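Local coordinates for uncharacterized protein (Bombyx mori, PDB 5AZ0), which probably catalyses the NAD(P)H-dependent reduction of carbonyl compounds, as a silkworm member of the aldo-keto reductase family (AKR2E5) with a TIM-barrel fold, at residues Y75-E78 / P79-Q83; V117-R120 / A121-R125; D56-S59 / Y60-I64; H124-L128 / D129-L133. All blocks are in the same frame, centred on the assembly; numbering follows the deposited sequence. Where two conformers were deposited one is given.

Along the chain the order is interaction 3, interaction 1, interaction 2 and interaction 4, all within the aldo-keto reductase barrel. Helix 51-64 holds interaction 3, helix 78-90 and the loop before it hold interaction 1, and helix 112-126 carries interaction 2 and, at its C-terminal end, interaction 4, which shares His124 and Arg125. These three consecutive helices lie on the outside of the parallel sheet. The centres of interactions 2 and 4 are about 7 Å apart, those of interactions 1 and 3 about 15 Å. Interaction 1 sits between the others: bonds from Glu78 to Ser122 and Arg125, with packing of Pro79, join it to helix 112-126, and Ile81 on Leu58 joins it to helix 51-64.

Interaction 1 of 4, residues Y75-E78 / P79-Q83; sequences YRVE and PEIGQ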
# COMPACT_ATOMS: atom_id res chain seq x y z
N TYR A 75 2.96 -11.25 1.28
CA TYR A 75 3.75 -11.12 0.07
C TYR A 75 4.93 -12.10 -0.05
O TYR A 75 5.61 -12.10 -1.07
CB TYR A 75 4.24 -9.71 -0.08
CG TYR A 75 3.16 -8.61 -0.10
CD1 TYR A 75 1.80 -8.87 -0.31
CD2 TYR A 75 3.55 -7.30 0.09
CE1 TYR A 75 0.86 -7.84 -0.32
CE2 TYR A 75 2.63 -6.27 0.08
CZ TYR A 75 1.29 -6.52 -0.13
OH TYR A 75 0.44 -5.42 -0.10
N ARG A 76 5.16 -12.89 0.99
CA ARG A 76 6.03 -14.06 0.98
C ARG A 76 7.50 -13.71 1.10
O ARG A 76 8.25 -14.53 1.49
CB ARG A 76 5.84 -15.02 -0.24
CG ARG A 76 4.60 -15.92 -0.19
CD ARG A 76 3.52 -15.43 -1.10
NE ARG A 76 2.50 -16.44 -1.33
CZ ARG A 76 1.17 -16.26 -1.21
NH1 ARG A 76 0.60 -15.08 -0.82
NH2 ARG A 76 0.37 -17.29 -1.49
N VAL A 77 7.88 -12.48 0.81
CA VAL A 77 9.25 -12.11 0.62
C VAL A 77 9.86 -11.34 1.80
O VAL A 77 10.91 -10.74 1.64
CB VAL A 77 9.40 -11.29 -0.71
CG1 VAL A 77 9.08 -12.20 -1.88
CG2 VAL A 77 8.50 -10.02 -0.74
N GLU A 78 9.24 -11.32 2.99
CA GLU A 78 9.84 -10.54 4.10
C GLU A 78 11.28 -10.96 4.42
O GLU A 78 12.15 -10.09 4.63
CB GLU A 78 8.98 -10.64 5.37
CG GLU A 78 7.61 -9.92 5.25
CD GLU A 78 6.66 -10.29 6.37
OE1 GLU A 78 6.51 -11.49 6.58
OE2 GLU A 78 6.06 -9.39 7.04
N PRO A 79 11.58 -12.29 4.43
CA PRO A 79 13.01 -12.69 4.75
C PRO A 79 13.98 -12.08 3.76
O PRO A 79 14.95 -11.44 4.14
CB PRO A 79 12.94 -14.24 4.70
CG PRO A 79 11.49 -14.53 4.98
CD PRO A 79 10.75 -13.48 4.21
N GLU A 80 13.64 -12.11 2.48
CA GLU A 80 14.54 -11.55 1.48
C GLU A 80 14.64 -10.03 1.56
O GLU A 80 15.72 -9.44 1.32
CB GLU A 80 14.10 -11.94 0.07
CG GLU A 80 14.15 -13.44 -0.25
CD GLU A 80 12.85 -14.23 0.07
OE1 GLU A 80 12.09 -13.96 1.05
OE2 GLU A 80 12.59 -15.18 -0.67
N ILE A 81 13.52 -9.34 1.86
CA ILE A 81 13.58 -7.88 1.99
C ILE A 81 14.49 -7.57 3.20
O ILE A 81 15.23 -6.62 3.21
CB ILE A 81 12.16 -7.23 2.24
CG1 ILE A 81 11.19 -7.51 1.08
CG2 ILE A 81 12.28 -5.75 2.58
CD1 ILE A 81 11.65 -6.99 -0.26
N GLY A 82 14.35 -8.32 4.27
CA GLY A 82 15.19 -8.01 5.44
C GLY A 82 16.69 -8.18 5.23
O GLY A 82 17.48 -7.45 5.83
N GLN A 83 17.05 -9.18 4.43
CA GLN A 83 18.47 -9.38 4.00
C GLN A 83 18.95 -8.16 3.21
O GLN A 83 19.99 -7.59 3.52
CB GLN A 83 18.54 -10.63 3.15
CG GLN A 83 19.87 -11.35 3.02
CD GLN A 83 19.61 -12.79 2.57
OE1 GLN A 83 19.02 -13.60 3.32
NE2 GLN A 83 19.96 -13.11 1.32
O HOH W 1 10.00 -16.15 -0.79
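Ile81 folds its CG1 over the carbonyl oxygen of Val77, with Ile81 CG1 3.3 Å from Val77 O, and the same CG1 lies 4.1 Å from Val77 CG2. Val77 is the N-cap residue of helix 78-90 and serves through its backbone: Ile81 N gives a hydrogen bond of 3.0 Å to Val77 O, and Gly82 N one of 2.8 Å to Glu78 O. Branched, apolar side chains suit Val77 and Ile81 because both also face helix 51-64. Pro79 suits the first turn of a helix, where its missing N-H costs no bond. Glu80 curls back, its bend at chi2 (90°) bringing OE1 to 3.4 Å from Val77 CA. Its other oxygen, Glu80 OE2, accepts from a water at 2.8 Å that also donates to Arg76 O, so the water ties the helix to the preceding loop. Glu78 sends its extended chain the other way, into a buried polar site: OE2 takes the hydroxyls of Thr103 and Ser122, and OE1 the guanidinium of Arg125. Such a setting would be expected to keep the carboxylate ionised and to pin the start of this helix to helix 112-126.

Interaction 2 of 4, residues V117-R120 / A121-R125; sequences VSLR and ASLHR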
# COMPACT_ATOMS: atom_id res chain seq x y z
N VAL A 117 1.49 -12.14 17.51
CA VAL A 117 2.16 -13.37 17.00
C VAL A 117 2.50 -13.07 15.57
O VAL A 117 3.64 -13.21 15.15
CB VAL A 117 1.27 -14.62 17.09
CG1 VAL A 117 2.05 -15.81 16.60
CG2 VAL A 117 0.82 -14.89 18.51
N SER A 118 1.53 -12.58 14.80
CA SER A 118 1.81 -12.30 13.41
C SER A 118 2.96 -11.28 13.22
O SER A 118 3.84 -11.47 12.37
CB SER A 118 0.53 -11.84 12.68
OG SER A 118 0.73 -11.67 11.27
N LEU A 119 2.91 -10.19 13.98
CA LEU A 119 3.85 -9.12 13.78
C LEU A 119 5.21 -9.55 14.27
O LEU A 119 6.15 -9.32 13.59
CB LEU A 119 3.42 -7.83 14.45
CG LEU A 119 4.40 -6.66 14.51
CD1 LEU A 119 4.76 -6.28 13.12
CD2 LEU A 119 3.79 -5.48 15.28
N ARG A 120 5.34 -10.16 15.44
CA ARG A 120 6.64 -10.72 15.86
C ARG A 120 7.28 -11.66 14.85
O ARG A 120 8.45 -11.53 14.53
CB ARG A 120 6.56 -11.34 17.23
CG ARG A 120 6.42 -10.28 18.34
CD ARG A 120 6.90 -10.87 19.57
NE ARG A 120 6.69 -10.14 20.78
CZ ARG A 120 7.64 -9.48 21.47
NH1 ARG A 120 8.85 -9.34 21.02
NH2 ARG A 120 7.33 -8.94 22.65
N ALA A 121 6.49 -12.53 14.26
CA ALA A 121 6.98 -13.37 13.20
C ALA A 121 7.44 -12.57 12.01
O ALA A 121 8.54 -12.82 11.44
CB ALA A 121 5.92 -14.44 12.82
N SER A 122 6.65 -11.56 11.61
CA SER A 122 7.05 -10.75 10.46
C SER A 122 8.38 -10.02 10.83
O SER A 122 9.26 -9.86 9.96
CB SER A 122 5.99 -9.70 10.09
OG SER A 122 4.98 -10.18 9.26
N LEU A 123 8.47 -9.54 12.06
CA LEU A 123 9.65 -8.82 12.47
C LEU A 123 10.90 -9.75 12.48
O LEU A 123 12.00 -9.32 12.07
CB LEU A 123 9.48 -8.21 13.86
CG LEU A 123 8.49 -7.03 13.96
CD1 LEU A 123 8.23 -6.77 15.42
CD2 LEU A 123 9.10 -5.79 13.36
N HIS A 124 10.71 -11.00 12.91
CA HIS A 124 11.79 -11.98 12.78
C HIS A 124 12.20 -12.18 11.30
O HIS A 124 13.34 -12.14 10.99
CB HIS A 124 11.45 -13.31 13.45
CG HIS A 124 12.65 -14.13 13.78
ND1 HIS A 124 13.18 -15.06 12.90
CD2 HIS A 124 13.48 -14.09 14.85
CE1 HIS A 124 14.26 -15.59 13.45
NE2 HIS A 124 14.44 -15.04 14.64
N ARG A 125 11.27 -12.39 10.41
CA ARG A 125 11.59 -12.55 9.02
C ARG A 125 12.41 -11.34 8.51
O ARG A 125 13.33 -11.53 7.73
CB ARG A 125 10.31 -12.67 8.15
CG ARG A 125 9.51 -13.96 8.43
CD ARG A 125 8.40 -14.20 7.39
NE ARG A 125 7.39 -15.03 8.01
CZ ARG A 125 6.28 -14.61 8.62
NH1 ARG A 125 5.88 -13.30 8.59
NH2 ARG A 125 5.55 -15.52 9.27
O HOH W 2 3.44 -13.38 10.38
O HOH W 3 2.42 -9.69 10.14
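Leu119 lays its CD1 methyl against the branch carbon of Leu123 one turn on, Leu119 CD1 to Leu123 CG being 3.9 Å, with the two side chains crossing at a slant. The first torsion of Leu119 (171°) sets CG beside its carbonyl carbon and turns the branch along the helix toward Leu123. An alanine in place of Leu119 would remove the branch that meets Leu123 and would probably open a gap on the side facing Thr103 and Leu168. The backbone N-H groups of Ala121, Ser122, Leu123 and His124 each bond to the carbonyl four residues earlier, and that of Leu123 is among the shorter, at 2.8 Å to Leu119 O. Ser118 O does double duty: Ser122 N donates to it at 2.9 Å, and a water donates to it at 2.8 Å. The same water accepts from Arg125 NH1 at 3.0 Å, so the guanidinium, whose NH1 is also paired with Glu78, is bridged to the helix backbone about two turns back. A second water donates to Ser122 OG at 2.8 Å and also bonds Ser118 OG, joining two small hydroxyls that suit a close approach to strand 100-105. Ser122 OG has Glu78 as its other partner, and it lies at the edge of the Arg125 guanidinium, in its plane. Arg120, on the outer face, forms a salt bridge through NE to Glu116. An amphipathic helix of this kind, between strands 100-105 and 133-136, is the covering element of a beta-alpha-beta unit in a TIM barrel.

Interaction 3 of 4, residues D56-S59 / Y60-I64; sequences DALS and YAIDI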
# COMPACT_ATOMS: atom_id res chain seq x y z
N ASP A 56 17.14 -6.80 -6.36
CA ASP A 56 18.13 -5.96 -7.05
C ASP A 56 17.57 -4.56 -7.31
O ASP A 56 18.24 -3.58 -7.01
CB ASP A 56 18.61 -6.70 -8.33
CG ASP A 56 19.71 -5.99 -9.06
OD1 ASP A 56 20.66 -5.48 -8.42
OD2 ASP A 56 19.56 -5.89 -10.30
N ALA A 57 16.32 -4.44 -7.79
CA ALA A 57 15.75 -3.04 -7.96
C ALA A 57 15.51 -2.34 -6.60
O ALA A 57 15.71 -1.11 -6.47
CB ALA A 57 14.51 -3.08 -8.85
N LEU A 58 15.29 -3.13 -5.53
CA LEU A 58 15.24 -2.54 -4.15
C LEU A 58 16.56 -1.93 -3.71
O LEU A 58 16.64 -0.76 -3.18
CB LEU A 58 14.70 -3.55 -3.11
CG LEU A 58 14.65 -3.13 -1.62
CD1 LEU A 58 13.93 -1.81 -1.38
CD2 LEU A 58 13.98 -4.25 -0.87
N SER A 59 17.63 -2.67 -3.98
CA SER A 59 18.96 -2.20 -3.61
C SER A 59 19.27 -0.94 -4.33
O SER A 59 19.73 0.08 -3.76
CB SER A 59 20.05 -3.31 -3.95
OG SER A 59 21.35 -2.77 -3.68
N TYR A 60 19.00 -0.95 -5.63
CA TYR A 60 19.12 0.28 -6.45
C TYR A 60 18.24 1.42 -5.87
O TYR A 60 18.70 2.59 -5.64
CB TYR A 60 18.73 -0.08 -7.95
CG TYR A 60 18.70 1.12 -8.86
CD1 TYR A 60 19.89 1.72 -9.34
CD2 TYR A 60 17.48 1.75 -9.21
CE1 TYR A 60 19.85 2.86 -10.16
CE2 TYR A 60 17.44 2.88 -10.02
CZ TYR A 60 18.60 3.44 -10.50
OH TYR A 60 18.48 4.56 -11.33
N ALA A 61 16.97 1.09 -5.56
CA ALA A 61 16.02 2.15 -4.99
C ALA A 61 16.60 2.78 -3.80
O ALA A 61 16.65 4.02 -3.69
CB ALA A 61 14.67 1.55 -4.66
N ILE A 62 17.13 1.94 -2.90
CA ILE A 62 17.77 2.53 -1.71
C ILE A 62 19.02 3.39 -2.05
O ILE A 62 19.24 4.45 -1.46
CB ILE A 62 18.08 1.41 -0.68
CG1 ILE A 62 16.75 0.80 -0.16
CG2 ILE A 62 18.87 1.94 0.49
CD1 ILE A 62 16.84 -0.56 0.51
N ASP A 63 19.85 2.91 -3.00
CA ASP A 63 21.05 3.68 -3.45
C ASP A 63 20.62 4.99 -3.98
O ASP A 63 21.21 5.99 -3.60
CB ASP A 63 21.86 2.97 -4.57
CG ASP A 63 22.52 1.68 -4.10
OD1 ASP A 63 22.88 1.59 -2.93
OD2 ASP A 63 22.63 0.73 -4.87
N ILE A 64 19.57 5.04 -4.83
CA ILE A 64 19.20 6.42 -5.33
C ILE A 64 18.44 7.33 -4.38
O ILE A 64 18.34 8.53 -4.66
CB ILE A 64 18.47 6.42 -6.70
CG1 ILE A 64 17.07 5.79 -6.64
CG2 ILE A 64 19.33 5.67 -7.73
CD1 ILE A 64 16.29 5.85 -7.95
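Leu58 and Ile62 meet methyl to methyl, Leu58 CD1 to Ile62 CD1 being 3.7 Å, while Ile62 CG1 rests 3.4 Å from Leu58 O. With chi1 at -65°, CG1 stands beside the backbone N of Ile62, which carries its far methyl back over the preceding turn. On the polar face, Asp63 likewise turns back, and its OD2 comes to 3.2 Å from Ser59 O. These are two acceptors and share no hydrogen, although Asp63 N itself bonds Ser59 O at 2.9 Å. Tyr60 has Ala57 O at its ring edge and Ile64 CG2 3.6 Å above one face, toward the rim.

These i to i+4 contacts run along helix 51-64, an outer helix of the TIM barrel, and its neighbours form the next shell. Tyr22 of strand 22-23 packs on Leu58, which Ile81 and Val84 of helix 78-90 also cover, while Val93 and Val94 press on Ile62; a serine in place of Ile62 would probably leave Leu58 CD1 facing a gap and put a hydroxyl among apolar neighbours. Tyr60 leans on Lys281 and Leu285 of helix 281-287. Lys88, from helix 78-90, bonds Ser59 OG and forms a salt bridge with Asp63 OD1. Its positive charge probably offsets the crowding of acceptors at Ser59 and Asp63, whereas the neighbouring Leu58 and Ile62 side chains are held by apolar contact alone.

Interaction 4 of 4, residues H124-L128 / D129-L133; sequences HRLGL and DHVNL
Across a Schellman turn, where Gly127 takes a positive phi (76°) at the end of a helix, Leu126 and Leu128 converge on one methyl of Val131, three residues beyond Leu128: Leu126 CD1 lies 4.1 Å from Val131 CG1, and Leu128 CD1 4.3 Å from the same Val131 CG1. The side chains of Leu126 and Val131 cross at about a right angle. The backbone shape at Gly127 favours glycine, which has no side chain to strain. Its N-H bonds back to His124 O at 3.1 Å, and Leu128 N probably does so to Leu123 O. The reversal brings Leu128 over the outgoing loop, with Leu128 CD1 3.6 Å from His130 O. A compact beta-branched valine suits position 131, where Leu119 and Leu123 also touch it just before strand 133-136. The carbonyl of His130 is taken by Arg96.

The polar pair on the outside has a different character. In the conformer described, His130 ND1 donates to Asp129 OD2 at 2.7 Å, almost straight; Asp129 OD2 accepts with its anti lone pair and lies in the plane of the His130 ring. Asp129 was modelled in two positions, so the bond is established for this one only. A calcium ion is about 3 Å from its side chain, consistent with the carboxylate facing a cation there. The implied division is between apolar contacts of Leu126 and Leu128 with Val131 on the inner side of the turn and, outside it, a carboxylate modelled in two positions near a metal ion and a histidine.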
# COMPACT_ATOMS: atom_id res chain seq x y z
N HIS A 124 10.71 -11.00 12.91
CA HIS A 124 11.79 -11.98 12.78
C HIS A 124 12.20 -12.18 11.30
O HIS A 124 13.34 -12.14 10.99
CB HIS A 124 11.45 -13.31 13.45
CG HIS A 124 12.65 -14.13 13.78
ND1 HIS A 124 13.18 -15.06 12.90
CD2 HIS A 124 13.48 -14.09 14.85
CE1 HIS A 124 14.26 -15.59 13.45
NE2 HIS A 124 14.44 -15.04 14.64
N ARG A 125 11.27 -12.39 10.41
CA ARG A 125 11.59 -12.55 9.02
C ARG A 125 12.41 -11.34 8.51
O ARG A 125 13.33 -11.53 7.73
CB ARG A 125 10.31 -12.67 8.15
CG ARG A 125 9.51 -13.96 8.43
CD ARG A 125 8.40 -14.20 7.39
NE ARG A 125 7.39 -15.03 8.01
CZ ARG A 125 6.28 -14.61 8.62
NH1 ARG A 125 5.88 -13.30 8.59
NH2 ARG A 125 5.55 -15.52 9.27
N LEU A 126 12.00 -10.13 8.86
CA LEU A 126 12.60 -8.91 8.34
C LEU A 126 13.90 -8.59 9.06
O LEU A 126 14.58 -7.74 8.61
CB LEU A 126 11.66 -7.71 8.60
CG LEU A 126 10.44 -7.78 7.70
CD1 LEU A 126 9.36 -6.86 8.28
CD2 LEU A 126 10.81 -7.34 6.28
N GLY A 127 14.20 -9.25 10.19
CA GLY A 127 15.40 -9.01 10.93
C GLY A 127 15.34 -7.71 11.74
O GLY A 127 16.37 -7.09 11.93
N LEU A 128 14.17 -7.30 12.24
CA LEU A 128 14.04 -6.00 12.90
C LEU A 128 13.55 -6.07 14.32
O LEU A 128 12.83 -7.03 14.69
CB LEU A 128 13.04 -5.15 12.10
CG LEU A 128 13.31 -4.95 10.64
CD1 LEU A 128 12.13 -4.24 9.97
CD2 LEU A 128 14.60 -4.16 10.45
N ASP A 129 13.86 -5.05 15.10
CA ASP A 129 13.27 -4.77 16.43
C ASP A 129 11.82 -4.34 16.26
O ASP A 129 10.97 -4.77 17.00
CB ASP A 129 14.01 -3.60 17.11
CG ASP A 129 13.41 -3.19 18.47
OD1 ASP A 129 13.66 -3.98 19.43
OD2 ASP A 129 12.78 -2.06 18.60
N HIS A 130 11.60 -3.42 15.29
CA HIS A 130 10.30 -2.82 15.05
C HIS A 130 10.12 -2.45 13.62
O HIS A 130 11.09 -2.30 12.87
CB HIS A 130 10.08 -1.57 15.93
CG HIS A 130 11.12 -0.53 15.71
ND1 HIS A 130 12.26 -0.45 16.50
CD2 HIS A 130 11.23 0.45 14.78
CE1 HIS A 130 13.02 0.54 16.05
NE2 HIS A 130 12.41 1.12 15.03
N VAL A 131 8.87 -2.36 13.21
CA VAL A 131 8.52 -1.73 11.95
C VAL A 131 8.13 -0.29 12.24
O VAL A 131 7.84 0.06 13.38
CB VAL A 131 7.38 -2.43 11.17
CG1 VAL A 131 7.88 -3.71 10.44
CG2 VAL A 131 6.16 -2.74 12.04
N ASN A 132 8.11 0.51 11.18
CA ASN A 132 7.61 1.88 11.27
C ASN A 132 6.09 1.92 11.21
O ASN A 132 5.50 2.84 11.79
CB ASN A 132 8.16 2.76 10.17
CG ASN A 132 9.68 2.83 10.25
OD1 ASN A 132 10.37 1.88 9.80
ND2 ASN A 132 10.21 3.92 10.85
N LEU A 133 5.49 0.95 10.52
CA LEU A 133 4.06 0.94 10.39
C LEU A 133 3.57 -0.53 10.25
O LEU A 133 4.17 -1.29 9.50
CB LEU A 133 3.66 1.79 9.17
CG LEU A 133 2.17 1.74 8.79
CD1 LEU A 133 1.31 2.38 9.90
CD2 LEU A 133 2.01 2.53 7.49